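Side-chain contacts in flagellar hook-associated protein (PDB 4UT1), which probably serves as a structural component of the junction between the flagellar hook and the filament: residues Ile510-Thr513 / Pro518-Tyr521; Lys489-Phe494 / Ala527-Ser532. All blocks are in the same frame, centred on the assembly; numbering follows the deposited sequence.

Interaction 1 of 2, residues Ile510-Thr513 / Pro518-Tyr521; sequences INIT and PVPY
Ile-510 and Val-519 bring their CA atoms to 7.1 Å where the edge strand 508-511 of one antiparallel sheet passes strand 519-520, the edge strand of another, the two segments running in roughly opposite directions. The isoleucine side chains bridge this gap, reaching side chains and some backbone of 518-520. Ile-510 extends its longer branch across it: CG1 stands anti to the carbonyl carbon and chi2 (171°) carries CD1 straight outward. There the methyl runs end-on into CD of Pro-520. The approach of Ile-510 CD1 to Pro-520 CD, 3.2 Å, is tighter than usual carbon contact, so its exact value deserves caution. The same methyl rests 4.0 Å from Val-519 CA and touches CG1 of that valine. Deeper in, Ile-512 and Val-519 cross at about a right angle, with Ile-512 CD1 lying 3.9 Å from Val-519 CG2. Both of these side chains lean on Phe-494, and strand 498-502 lies against them through Val-500 and Ile-502. Every side-chain pair across the contact is apolar and Pro-520 has no backbone N-H, so apolar packing, not directional bonding, joins the two sheet edges, probably with some exclusion of water around the buried Ile-512 and Val-519.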
ATOM      1  N   ILE A 510      39.299   9.077  -4.165  1.00 18.61           N
ATOM      2  CA  ILE A 510      40.529   8.922  -4.914  1.00 16.89           C
ATOM      3  C   ILE A 510      40.320   7.929  -6.041  1.00 18.85           C
ATOM      4  O   ILE A 510      39.856   6.801  -5.818  1.00 17.75           O
ATOM      5  CB  ILE A 510      41.682   8.446  -4.002  1.00 18.82           C
ATOM      6  CG1 ILE A 510      42.041   9.556  -3.010  1.00 18.24           C
ATOM      7  CG2 ILE A 510      42.896   8.014  -4.827  1.00 18.64           C
ATOM      8  CD1 ILE A 510      43.002   9.124  -1.935  1.00 21.52           C
ATOM      9  N   ASN A 511      40.643   8.356  -7.256  1.00 15.77           N
ATOM     10  CA  ASN A 511      40.586   7.462  -8.405  1.00 17.70           C
ATOM     11  C   ASN A 511      41.849   6.606  -8.495  1.00 18.97           C
ATOM     12  O   ASN A 511      42.957   7.119  -8.604  1.00 17.85           O
ATOM     13  CB  ASN A 511      40.383   8.259  -9.703  1.00 19.95           C
ATOM     14  CG  ASN A 511      39.055   9.020  -9.738  1.00 21.24           C
ATOM     15  OD1 ASN A 511      38.028   8.542  -9.249  1.00 17.58           O
ATOM     16  ND2 ASN A 511      39.074  10.211 -10.334  1.00 22.02           N
ATOM     17  N   ILE A 512      41.673   5.293  -8.450  1.00 15.85           N
ATOM     18  CA  ILE A 512      42.781   4.346  -8.528  1.00 17.25           C
ATOM     19  C   ILE A 512      43.121   4.053  -9.985  1.00 18.37           C
ATOM     20  O   ILE A 512      42.272   3.558 -10.721  1.00 16.15           O
ATOM     21  CB  ILE A 512      42.420   3.027  -7.803  1.00 13.92           C
ATOM     22  CG1 ILE A 512      42.006   3.313  -6.355  1.00 15.10           C
ATOM     23  CG2 ILE A 512      43.561   2.028  -7.898  1.00 13.53           C
ATOM     24  CD1 ILE A 512      43.133   3.844  -5.476  1.00 14.23           C
ATOM     25  N   THR A 513      44.335   4.374 -10.430  1.00 16.53           N
ATOM     26  CA  THR A 513      44.633   4.142 -11.836  1.00 19.91           C
ATOM     27  C   THR A 513      45.726   3.096 -12.023  1.00 21.02           C
ATOM     28  O   THR A 513      46.009   2.689 -13.150  1.00 24.20           O
ATOM     29  CB  THR A 513      45.012   5.458 -12.574  1.00 20.81           C
ATOM     30  OG1 THR A 513      45.988   6.183 -11.817  1.00 21.48           O
ATOM     31  CG2 THR A 513      43.769   6.327 -12.775  1.00 24.71           C
ATOM     32  N   PRO A 518      48.278   5.552  -4.431  1.00 16.00           N
ATOM     33  CA  PRO A 518      48.201   5.531  -2.965  1.00 14.83           C
ATOM     34  C   PRO A 518      46.952   6.182  -2.393  1.00 15.54           C
ATOM     35  O   PRO A 518      46.460   7.185  -2.910  1.00 15.68           O
ATOM     36  CB  PRO A 518      49.452   6.315  -2.553  1.00 15.95           C
ATOM     37  CG  PRO A 518      49.614   7.318  -3.670  1.00 12.16           C
ATOM     38  CD  PRO A 518      49.198   6.596  -4.927  1.00 15.20           C
ATOM     39  N   VAL A 519      46.436   5.585  -1.321  1.00 15.99           N
ATOM     40  CA  VAL A 519      45.379   6.179  -0.533  1.00 13.89           C
ATOM     41  C   VAL A 519      45.933   6.538   0.840  1.00 14.27           C
ATOM     42  O   VAL A 519      46.545   5.693   1.489  1.00 15.10           O
ATOM     43  CB  VAL A 519      44.189   5.213  -0.376  1.00 14.83           C
ATOM     44  CG1 VAL A 519      43.146   5.793   0.558  1.00 15.50           C
ATOM     45  CG2 VAL A 519      43.592   4.901  -1.738  1.00 17.18           C
ATOM     46  N   PRO A 520      45.698   7.776   1.301  1.00 15.31           N
ATOM     47  CA  PRO A 520      46.244   8.183   2.603  1.00 18.71           C
ATOM     48  C   PRO A 520      45.610   7.412   3.744  1.00 17.70           C
ATOM     49  O   PRO A 520      44.401   7.186   3.725  1.00 18.10           O
ATOM     50  CB  PRO A 520      45.878   9.671   2.704  1.00 21.14           C
ATOM     51  CG  PRO A 520      45.419  10.073   1.318  1.00 25.98           C
ATOM     52  CD  PRO A 520      44.867   8.831   0.699  1.00 20.33           C
ATOM     53  N   TYR A 521      46.422   7.014   4.719  1.00 16.00           N
ATOM     54  CA  TYR A 521      45.908   6.367   5.921  1.00 20.25           C
ATOM     55  C   TYR A 521      46.560   6.976   7.148  1.00 20.82           C
ATOM     56  O   TYR A 521      47.797   7.020   7.256  1.00 20.27           O
ATOM     57  CB  TYR A 521      46.144   4.858   5.903  1.00 18.33           C
ATOM     58  CG  TYR A 521      45.646   4.228   7.185  1.00 20.36           C
ATOM     59  CD1 TYR A 521      44.285   4.041   7.399  1.00 19.42           C
ATOM     60  CD2 TYR A 521      46.529   3.874   8.197  1.00 21.25           C
ATOM     61  CE1 TYR A 521      43.815   3.493   8.579  1.00 20.16           C
ATOM     62  CE2 TYR A 521      46.070   3.324   9.379  1.00 19.84           C
ATOM     63  CZ  TYR A 521      44.722   3.137   9.570  1.00 19.28           C
ATOM     64  OH  TYR A 521      44.272   2.595  10.748  1.00 19.70           O
TER

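Interaction 2 of 2, residues Lys489-Phe494 / Ala527-Ser532; sequences KTLSGF and ASMTIS
Between two facing antiparallel sheets of the D3 domain, Leu-491 and Phe-494 project from one side to meet Met-529 and Ile-531 from the other. The sulfur of Met-529 makes a Met-aromatic contact with Phe-494: SD lies 5.4 Å from the ring centroid and 75° off the ring normal, an oblique approach whose closest atoms are Phe-494 CZ and Met-529 SD at 4.2 Å. The methionine chain bends about its CG-SD bond (chi3 -73°), turning CE to within 4.1 Å of Leu-491 CD1, so one methionine reaches both apolar side chains opposite. Ile-531 comes to the ring's edge; its CD1 sits near the ring plane, 4.0 Å from Phe-494 CD2. Also at the edge, in the plane, is the carbonyl oxygen of Leu-491.

This is consistent with packing in a beta sandwich, with strand 527-533 sending alternate residues inward. Met-529 and Ile-531 enter the core, whereas Ser-528 and Thr-530 turn to the other side of the sheet and hydrogen-bond through their hydroxyls to Ser-549 and Ser-547. On the opposing sheet, Lys-489 and Thr-490 form a G1 beta bulge against Asn-485 just before Leu-491. After strand 490-492 the chain turns at Gly-493, whose positive phi (102°) suits a residue without a side chain, and Phe-494 then drops into the core. Its ring is further packed by Leu-482 of strand 480-485 and by Val-500 of strand 498-502, which Met-529 also touches.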
ATOM      1  N   LYS A 489      52.833   6.780   4.678  1.00 18.97           N
ATOM      2  CA  LYS A 489      51.568   6.531   5.376  1.00 18.62           C
ATOM      3  C   LYS A 489      50.410   6.417   4.388  1.00 14.28           C
ATOM      4  O   LYS A 489      49.438   7.159   4.465  1.00 14.73           O
ATOM      5  CB  LYS A 489      51.279   7.629   6.404  1.00 17.27           C
ATOM      6  CG  LYS A 489      52.374   7.746   7.458  1.00 19.97           C
ATOM      7  CD  LYS A 489      52.150   8.950   8.347  1.00 26.21           C
ATOM      8  CE  LYS A 489      50.977   8.743   9.274  1.00 24.23           C
ATOM      9  NZ  LYS A 489      50.832   9.902  10.196  1.00 33.77           N
ATOM     10  N   THR A 490      50.536   5.478   3.462  1.00 12.95           N
ATOM     11  CA  THR A 490      49.517   5.265   2.442  1.00 15.77           C
ATOM     12  C   THR A 490      49.280   3.781   2.214  1.00 17.61           C
ATOM     13  O   THR A 490      50.141   2.944   2.483  1.00 16.11           O
ATOM     14  CB  THR A 490      49.911   5.928   1.095  1.00 16.29           C
ATOM     15  OG1 THR A 490      51.222   5.485   0.709  1.00 14.31           O
ATOM     16  CG2 THR A 490      49.922   7.427   1.239  1.00 15.07           C
ATOM     17  N   LEU A 491      48.087   3.458   1.739  1.00 16.01           N
ATOM     18  CA  LEU A 491      47.823   2.123   1.245  1.00 20.43           C
ATOM     19  C   LEU A 491      47.887   2.107  -0.278  1.00 14.10           C
ATOM     20  O   LEU A 491      47.570   3.097  -0.931  1.00 16.04           O
ATOM     21  CB  LEU A 491      46.448   1.643   1.728  1.00 15.46           C
ATOM     22  CG  LEU A 491      46.255   1.586   3.245  1.00 16.25           C
ATOM     23  CD1 LEU A 491      44.778   1.604   3.568  1.00 14.07           C
ATOM     24  CD2 LEU A 491      46.926   0.330   3.835  1.00 18.27           C
ATOM     25  N   SER A 492      48.296   0.977  -0.836  1.00 15.71           N
ATOM     26  CA  SER A 492      48.180   0.751  -2.269  1.00 15.10           C
ATOM     27  C   SER A 492      47.760  -0.691  -2.529  1.00 17.67           C
ATOM     28  O   SER A 492      47.602  -1.490  -1.592  1.00 17.99           O
ATOM     29  CB  SER A 492      49.495   1.078  -2.994  1.00 17.47           C
ATOM     30  OG  SER A 492      50.540   0.212  -2.598  1.00 20.64           O
ATOM     31  N   GLY A 493      47.555  -1.018  -3.798  1.00 17.21           N
ATOM     32  CA  GLY A 493      47.152  -2.355  -4.184  1.00 15.14           C
ATOM     33  C   GLY A 493      45.670  -2.448  -4.491  1.00 16.72           C
ATOM     34  O   GLY A 493      45.141  -3.548  -4.625  1.00 16.12           O
ATOM     35  N   PHE A 494      44.997  -1.304  -4.586  1.00 13.73           N
ATOM     36  CA  PHE A 494      43.575  -1.296  -4.932  1.00 12.43           C
ATOM     37  C   PHE A 494      43.415  -1.698  -6.394  1.00 12.70           C
ATOM     38  O   PHE A 494      44.354  -1.575  -7.183  1.00 16.34           O
ATOM     39  CB  PHE A 494      42.948   0.078  -4.669  1.00 14.10           C
ATOM     40  CG  PHE A 494      42.979   0.500  -3.220  1.00 16.06           C
ATOM     41  CD1 PHE A 494      44.069   1.196  -2.708  1.00 16.47           C
ATOM     42  CD2 PHE A 494      41.925   0.186  -2.366  1.00 14.31           C
ATOM     43  CE1 PHE A 494      44.104   1.583  -1.369  1.00 14.97           C
ATOM     44  CE2 PHE A 494      41.946   0.575  -1.033  1.00 15.61           C
ATOM     45  CZ  PHE A 494      43.043   1.274  -0.531  1.00 17.75           C
ATOM     46  N   ALA A 527      40.416   4.503   9.034  1.00 18.89           N
ATOM     47  CA  ALA A 527      39.729   4.866   7.797  1.00 19.17           C
ATOM     48  C   ALA A 527      38.583   3.918   7.483  1.00 20.33           C
ATOM     49  O   ALA A 527      38.759   2.699   7.508  1.00 22.16           O
ATOM     50  CB  ALA A 527      40.703   4.895   6.640  1.00 21.49           C
ATOM     51  N   SER A 528      37.413   4.485   7.192  1.00 22.29           N
ATOM     52  CA  SER A 528      36.295   3.704   6.670  1.00 21.20           C
ATOM     53  C   SER A 528      36.216   3.913   5.169  1.00 18.90           C
ATOM     54  O   SER A 528      35.932   5.007   4.701  1.00 22.67           O
ATOM     55  CB  SER A 528      34.975   4.093   7.341  1.00 26.31           C
ATOM     56  OG  SER A 528      34.958   3.662   8.691  1.00 27.34           O
ATOM     57  N   MET A 529      36.481   2.857   4.413  1.00 20.29           N
ATOM     58  CA  MET A 529      36.630   2.992   2.971  1.00 17.21           C
ATOM     59  C   MET A 529      35.564   2.268   2.168  1.00 20.72           C
ATOM     60  O   MET A 529      35.123   1.177   2.530  1.00 18.46           O
ATOM     61  CB  MET A 529      38.005   2.488   2.548  1.00 19.76           C
ATOM     62  CG  MET A 529      39.128   3.411   2.951  1.00 21.84           C
ATOM     63  SD  MET A 529      40.729   2.636   2.717  1.00 21.98           S
ATOM     64  CE  MET A 529      40.722   1.448   4.062  1.00 22.81           C
ATOM     65  N   THR A 530      35.148   2.887   1.069  1.00 18.56           N
ATOM     66  CA  THR A 530      34.279   2.214   0.116  1.00 15.85           C
ATOM     67  C   THR A 530      34.974   2.143  -1.233  1.00 16.45           C
ATOM     68  O   THR A 530      35.529   3.135  -1.718  1.00 17.71           O
ATOM     69  CB  THR A 530      32.928   2.920  -0.012  1.00 22.99           C
ATOM     70  OG1 THR A 530      32.215   2.786   1.222  1.00 22.90           O
ATOM     71  CG2 THR A 530      32.108   2.291  -1.126  1.00 22.56           C
ATOM     72  N   ILE A 531      34.982   0.957  -1.825  1.00 15.07           N
ATOM     73  CA  ILE A 531      35.597   0.773  -3.129  1.00 13.56           C
ATOM     74  C   ILE A 531      34.511   0.627  -4.199  1.00 15.81           C
ATOM     75  O   ILE A 531      33.766  -0.345  -4.212  1.00 16.54           O
ATOM     76  CB  ILE A 531      36.527  -0.446  -3.137  1.00 15.10           C
ATOM     77  CG1 ILE A 531      37.607  -0.276  -2.063  1.00 13.86           C
ATOM     78  CG2 ILE A 531      37.166  -0.640  -4.510  1.00 14.07           C
ATOM     79  CD1 ILE A 531      38.371  -1.553  -1.748  1.00 18.21           C
ATOM     80  N   SER A 532      34.425   1.614  -5.087  1.00 14.42           N
ATOM     81  CA  SER A 532      33.402   1.616  -6.135  1.00 17.96           C
ATOM     82  C   SER A 532      34.054   1.630  -7.513  1.00 21.35           C
ATOM     83  O   SER A 532      35.175   2.134  -7.685  1.00 19.12           O
ATOM     84  CB  SER A 532      32.475   2.826  -6.001  1.00 18.76           C
ATOM     85  OG  SER A 532      32.158   3.120  -4.651  1.00 24.30           O
TER

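The centres of interactions 1 and 2 lie about 6 Å apart, in the D3 domain and far from the centre of the chain. Along the sequence the order is 489-494, 510-513, 518-521, 527-532, so interaction 1 falls between the two halves of interaction 2. Strands 490-492 and 519-520 are neighbours in one sheet, where Val-519 O is 2.7 Å from Leu-491 N, a probable hydrogen bond; strands 508-511 and 527-533 belong to the other, with strand 498-502 between them. Phe-494 joins the two contacts, its CE1 packing 3.4 Å from Val-519 CG2. Through that ring they form adjoining parts of the apolar packing between the sheets, from buried interior to partly exposed edge.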